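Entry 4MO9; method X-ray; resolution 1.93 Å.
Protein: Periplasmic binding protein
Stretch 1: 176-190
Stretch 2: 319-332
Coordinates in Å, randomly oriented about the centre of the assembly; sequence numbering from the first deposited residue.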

# COMPACT_ATOMS: atom_id res chain seq x y z
N GLU A 176 7.42 14.85 10.97
CA GLU A 176 6.88 13.92 11.96
C GLU A 176 6.51 12.60 11.31
O GLU A 176 6.74 11.53 11.87
CB GLU A 176 5.62 14.49 12.61
CG GLU A 176 5.80 15.81 13.32
CD GLU A 176 4.46 16.42 13.67
OE1 GLU A 176 3.50 15.64 13.91
OE2 GLU A 176 4.36 17.67 13.71
N ILE A 177 5.90 12.67 10.13
CA ILE A 177 5.44 11.47 9.45
C ILE A 177 6.64 10.64 9.00
O ILE A 177 6.64 9.41 9.14
CB ILE A 177 4.53 11.81 8.25
CG1 ILE A 177 3.23 12.46 8.76
CG2 ILE A 177 4.21 10.57 7.42
CD1 ILE A 177 2.38 13.10 7.64
N SER A 178 7.66 11.31 8.48
CA SER A 178 8.90 10.66 8.04
C SER A 178 9.61 9.98 9.20
O SER A 178 10.14 8.86 9.06
CB SER A 178 9.83 11.69 7.40
OG SER A 178 10.97 11.05 6.87
N LYS A 179 9.64 10.63 10.36
CA LYS A 179 10.30 10.04 11.52
C LYS A 179 9.49 8.87 12.07
O LYS A 179 10.06 7.86 12.49
CB LYS A 179 10.55 11.10 12.60
CG LYS A 179 11.65 12.09 12.23
CD LYS A 179 11.80 13.16 13.30
CE LYS A 179 12.89 14.16 12.91
NZ LYS A 179 13.04 15.18 13.99
N PHE A 180 8.17 9.00 12.06
CA PHE A 180 7.30 7.89 12.47
C PHE A 180 7.61 6.66 11.62
O PHE A 180 7.72 5.54 12.14
CB PHE A 180 5.83 8.28 12.28
CG PHE A 180 4.85 7.18 12.60
CD1 PHE A 180 4.21 7.14 13.84
CD2 PHE A 180 4.54 6.20 11.66
CE1 PHE A 180 3.29 6.12 14.15
CE2 PHE A 180 3.62 5.18 11.97
CZ PHE A 180 3.01 5.15 13.21
N TYR A 181 7.69 6.88 10.32
CA TYR A 181 7.95 5.80 9.37
C TYR A 181 9.35 5.24 9.56
O TYR A 181 9.56 4.01 9.60
CB TYR A 181 7.82 6.31 7.93
CG TYR A 181 7.96 5.21 6.90
CD1 TYR A 181 6.86 4.46 6.50
CD2 TYR A 181 9.20 4.90 6.35
CE1 TYR A 181 6.98 3.44 5.57
CE2 TYR A 181 9.34 3.88 5.41
CZ TYR A 181 8.22 3.16 5.02
OH TYR A 181 8.36 2.13 4.10
N THR A 182 10.31 6.16 9.67
CA THR A 182 11.73 5.81 9.79
C THR A 182 12.04 5.07 11.08
O THR A 182 12.80 4.08 11.04
CB THR A 182 12.63 7.08 9.68
OG1 THR A 182 12.35 7.74 8.44
CG2 THR A 182 14.12 6.71 9.72
N ASN A 183 11.50 5.52 12.22
CA ASN A 183 11.71 4.83 13.50
C ASN A 183 11.43 3.34 13.32
O ASN A 183 12.18 2.48 13.79
CB ASN A 183 10.78 5.33 14.63
CG ASN A 183 10.99 6.80 15.00
OD1 ASN A 183 12.02 7.41 14.69
ND2 ASN A 183 9.98 7.39 15.66
N ARG A 184 10.33 3.04 12.64
CA ARG A 184 9.81 1.67 12.62
C ARG A 184 10.48 0.78 11.58
O ARG A 184 10.84 -0.37 11.87
CB ARG A 184 8.29 1.69 12.42
CG ARG A 184 7.58 2.25 13.64
CD ARG A 184 6.15 2.62 13.36
NE ARG A 184 5.46 2.89 14.62
CZ ARG A 184 5.58 4.02 15.31
NH1 ARG A 184 6.35 5.00 14.84
NH2 ARG A 184 4.93 4.18 16.45
N VAL A 185 10.66 1.31 10.38
CA VAL A 185 11.27 0.51 9.33
C VAL A 185 12.74 0.22 9.62
O VAL A 185 13.21 -0.90 9.39
CB VAL A 185 11.04 1.12 7.94
CG1 VAL A 185 11.87 0.41 6.88
CG2 VAL A 185 9.56 1.04 7.60
N THR A 186 13.46 1.20 10.18
CA THR A 186 14.87 0.96 10.52
C THR A 186 15.05 -0.05 11.64
O THR A 186 16.00 -0.83 11.60
CB THR A 186 15.66 2.26 10.85
OG1 THR A 186 15.09 2.90 12.01
CG2 THR A 186 15.64 3.22 9.66
N ARG A 187 14.17 -0.04 12.64
CA ARG A 187 14.22 -1.05 13.70
C ARG A 187 14.11 -2.44 13.07
O ARG A 187 14.90 -3.34 13.38
CB ARG A 187 13.09 -0.86 14.72
CG ARG A 187 13.07 -1.89 15.85
CD ARG A 187 11.88 -1.72 16.81
NE ARG A 187 11.98 -0.50 17.62
CZ ARG A 187 11.31 0.62 17.39
NH1 ARG A 187 10.46 0.71 16.36
NH2 ARG A 187 11.49 1.68 18.18
N VAL A 188 13.14 -2.61 12.18
CA VAL A 188 12.95 -3.88 11.47
C VAL A 188 14.16 -4.27 10.62
O VAL A 188 14.71 -5.37 10.79
CB VAL A 188 11.69 -3.85 10.56
CG1 VAL A 188 11.65 -5.08 9.65
CG2 VAL A 188 10.42 -3.76 11.40
N LEU A 189 14.59 -3.38 9.73
CA LEU A 189 15.66 -3.70 8.79
C LEU A 189 16.99 -3.95 9.51
O LEU A 189 17.72 -4.87 9.16
CB LEU A 189 15.79 -2.63 7.70
CG LEU A 189 14.60 -2.48 6.76
CD1 LEU A 189 14.81 -1.35 5.78
CD2 LEU A 189 14.35 -3.78 6.01
N ASP A 190 17.30 -3.13 10.51
CA ASP A 190 18.52 -3.35 11.30
C ASP A 190 18.49 -4.69 12.01
O ASP A 190 19.47 -5.44 11.97
CB ASP A 190 18.69 -2.27 12.37
CG ASP A 190 20.01 -2.40 13.09
OD1 ASP A 190 21.06 -2.49 12.41
OD2 ASP A 190 20.02 -2.42 14.35
N ARG A 319 3.31 -0.26 -0.49
CA ARG A 319 3.53 0.91 -1.35
C ARG A 319 2.73 2.14 -0.90
O ARG A 319 2.15 2.87 -1.73
CB ARG A 319 3.35 0.58 -2.86
CG ARG A 319 2.09 -0.19 -3.29
CD ARG A 319 0.86 0.72 -3.49
NE ARG A 319 -0.32 -0.02 -3.98
CZ ARG A 319 -1.32 -0.44 -3.20
NH1 ARG A 319 -1.29 -0.20 -1.89
NH2 ARG A 319 -2.35 -1.10 -3.73
N GLU A 320 2.74 2.39 0.41
CA GLU A 320 2.02 3.54 0.97
C GLU A 320 2.74 4.16 2.14
O GLU A 320 3.64 3.55 2.75
CB GLU A 320 0.59 3.15 1.40
CG GLU A 320 -0.50 3.43 0.36
CD GLU A 320 -0.65 4.91 0.01
OE1 GLU A 320 -0.02 5.78 0.69
OE2 GLU A 320 -1.40 5.22 -0.95
N VAL A 321 2.31 5.37 2.48
CA VAL A 321 2.92 6.15 3.55
C VAL A 321 2.84 5.42 4.89
O VAL A 321 3.72 5.60 5.74
CB VAL A 321 2.29 7.56 3.64
CG1 VAL A 321 0.80 7.46 4.03
CG2 VAL A 321 3.06 8.44 4.63
N PHE A 322 1.82 4.58 5.08
CA PHE A 322 1.67 3.86 6.34
C PHE A 322 2.20 2.41 6.31
O PHE A 322 1.90 1.62 7.22
CB PHE A 322 0.19 3.89 6.82
CG PHE A 322 -0.82 3.50 5.76
CD1 PHE A 322 -0.58 2.44 4.89
CD2 PHE A 322 -2.03 4.18 5.66
CE1 PHE A 322 -1.51 2.08 3.91
CE2 PHE A 322 -2.98 3.83 4.69
CZ PHE A 322 -2.71 2.78 3.81
N ASP A 323 2.98 2.06 5.29
CA ASP A 323 3.38 0.65 5.11
C ASP A 323 4.45 0.15 6.09
O ASP A 323 4.83 -1.03 6.03
CB ASP A 323 3.69 0.27 3.64
CG ASP A 323 5.06 0.76 3.15
OD1 ASP A 323 5.95 1.17 3.94
OD2 ASP A 323 5.24 0.74 1.91
N ALA A 324 4.91 1.02 6.98
CA ALA A 324 5.83 0.59 8.04
C ALA A 324 5.20 -0.55 8.83
O ALA A 324 5.90 -1.43 9.34
CB ALA A 324 6.16 1.75 8.97
N ALA A 325 3.87 -0.52 8.95
CA ALA A 325 3.15 -1.59 9.64
C ALA A 325 3.32 -2.94 8.94
O ALA A 325 3.27 -3.99 9.59
CB ALA A 325 1.67 -1.24 9.76
N VAL A 326 3.48 -2.91 7.62
CA VAL A 326 3.67 -4.16 6.87
C VAL A 326 5.06 -4.72 7.13
O VAL A 326 5.24 -5.93 7.32
CB VAL A 326 3.48 -3.95 5.37
CG1 VAL A 326 3.73 -5.25 4.62
CG2 VAL A 326 2.07 -3.45 5.07
N PHE A 327 6.06 -3.84 7.14
CA PHE A 327 7.43 -4.24 7.47
C PHE A 327 7.45 -4.91 8.83
O PHE A 327 8.06 -5.97 9.01
CB PHE A 327 8.38 -3.02 7.48
CG PHE A 327 8.89 -2.61 6.12
CD1 PHE A 327 8.15 -1.75 5.31
CD2 PHE A 327 10.13 -3.04 5.66
CE1 PHE A 327 8.62 -1.34 4.06
CE2 PHE A 327 10.63 -2.63 4.40
CZ PHE A 327 9.87 -1.77 3.61
N GLU A 328 6.76 -4.31 9.80
CA GLU A 328 6.69 -4.87 11.15
C GLU A 328 5.94 -6.20 11.19
O GLU A 328 6.38 -7.15 11.85
CB GLU A 328 6.02 -3.87 12.10
CG GLU A 328 6.84 -2.61 12.38
CD GLU A 328 6.18 -1.74 13.43
OE1 GLU A 328 4.93 -1.74 13.50
OE2 GLU A 328 6.90 -1.07 14.20
N TYR A 329 4.82 -6.28 10.48
CA TYR A 329 4.02 -7.52 10.48
C TYR A 329 4.79 -8.69 9.89
O TYR A 329 4.73 -9.80 10.40
CB TYR A 329 2.73 -7.32 9.68
CG TYR A 329 1.80 -8.51 9.77
CD1 TYR A 329 1.58 -9.33 8.67
CD2 TYR A 329 1.16 -8.82 10.96
CE1 TYR A 329 0.72 -10.43 8.76
CE2 TYR A 329 0.30 -9.91 11.06
CZ TYR A 329 0.09 -10.71 9.96
OH TYR A 329 -0.77 -11.79 10.07
N LEU A 330 5.51 -8.45 8.80
CA LEU A 330 6.25 -9.53 8.16
C LEU A 330 7.39 -10.00 9.06
O LEU A 330 7.56 -11.20 9.26
CB LEU A 330 6.79 -9.10 6.80
CG LEU A 330 5.76 -8.90 5.69
CD1 LEU A 330 6.41 -8.19 4.50
CD2 LEU A 330 5.17 -10.24 5.26
N ALA A 331 8.16 -9.07 9.61
CA ALA A 331 9.30 -9.42 10.46
C ALA A 331 8.87 -10.12 11.75
O ALA A 331 9.50 -11.10 12.19
CB ALA A 331 10.13 -8.19 10.78
N LYS A 332 7.81 -9.61 12.36
CA LYS A 332 7.25 -10.22 13.57
C LYS A 332 6.65 -11.61 13.29
O LYS A 332 6.70 -12.50 14.16
CB LYS A 332 6.22 -9.28 14.21
CG LYS A 332 5.57 -9.78 15.50
CD LYS A 332 4.59 -8.72 16.02
CE LYS A 332 4.02 -9.06 17.39
NZ LYS A 332 4.97 -8.81 18.51
O HOH W 1 9.48 -1.22 14.40

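Residues 176-190 form a continuous helix that lies alongside a turn and the helix following it, residues 324-332. The two helices run in nearly the same direction, their axes inclined by 23° and 8.8 Å apart at closest approach. The backbones come nearest at Val185 and Ala324, whose CA atoms are 5.6 Å apart, a spacing in keeping with the small side chain of Ala324. The contact buries 585 Å² in total.

Ala324 provides the hollow into which the first helix settles. Its methyl group points toward the partner and is met by three residues: Ala324 CB lies 3.7 Å from Tyr181 CD1, 3.7 Å from Val185 CG2 and 4.1 Å from Arg184 CB. One turn further on, Phe327 is the main bump of the second helix. Val185 covers one face of its ring, with Val185 CG1 4.1 Å from the centroid of the Phe327 ring and only 14° off the normal, a CH-pi contact; Val185 CG2 also reaches Phe327 CD1 at 3.9 Å. Leu189 CD2 adds a looser contact with Phe327 CE2 at 4.2 Å. Val188, pointing toward the second helix, fits among Phe327, Glu328 and Ala331. Val188 CG1 comes within 3.6 Å of Ala331 CB and 3.8 Å of Phe327 O, while Val188 CG2 lies 3.9 Å from Glu328 CG, so that the small Ala331 receives one branch and the aliphatic part of Glu328 borders the other.

At the other end, the type I turn from Glu320 to Asp323 offers both apolar surface and polar groups. Ile177 CG2 packs against Val321 CG2 at 3.7 Å. Tyr181, chi1 t, leaves its helix sideways and extends its ring along the turn, where Tyr181 CD1 approaches Val321 O at 3.4 Å. Its phenol then donates the one direct hydrogen bond between the stretches, from Tyr181 OH to Asp323 OD1 at 2.6 Å, with the acceptor near the plane of the ring. This short bond satisfies the hydroxyl in a buried setting. The turn is itself braced by a backbone hydrogen bond from Asp323 N to Glu320 O, 3.0 Å long.

Charge is handled less directly beside Val188. Glu328 OE2 is 4.2 Å from Arg184 NE and 4.5 Å from Arg187 NH1, too far for a salt bridge in either case; a water joins Glu328 OE2 to Arg187 NH1 and to the backbone O of Arg184, while Arg184 NE bonds elsewhere in the structure. The water O donates to Glu328 OE2 at 2.6 Å and to Arg184 O at 3.0 Å, and accepts from Arg187 NH1 at 2.9 Å, linking the carboxylate to the first helix.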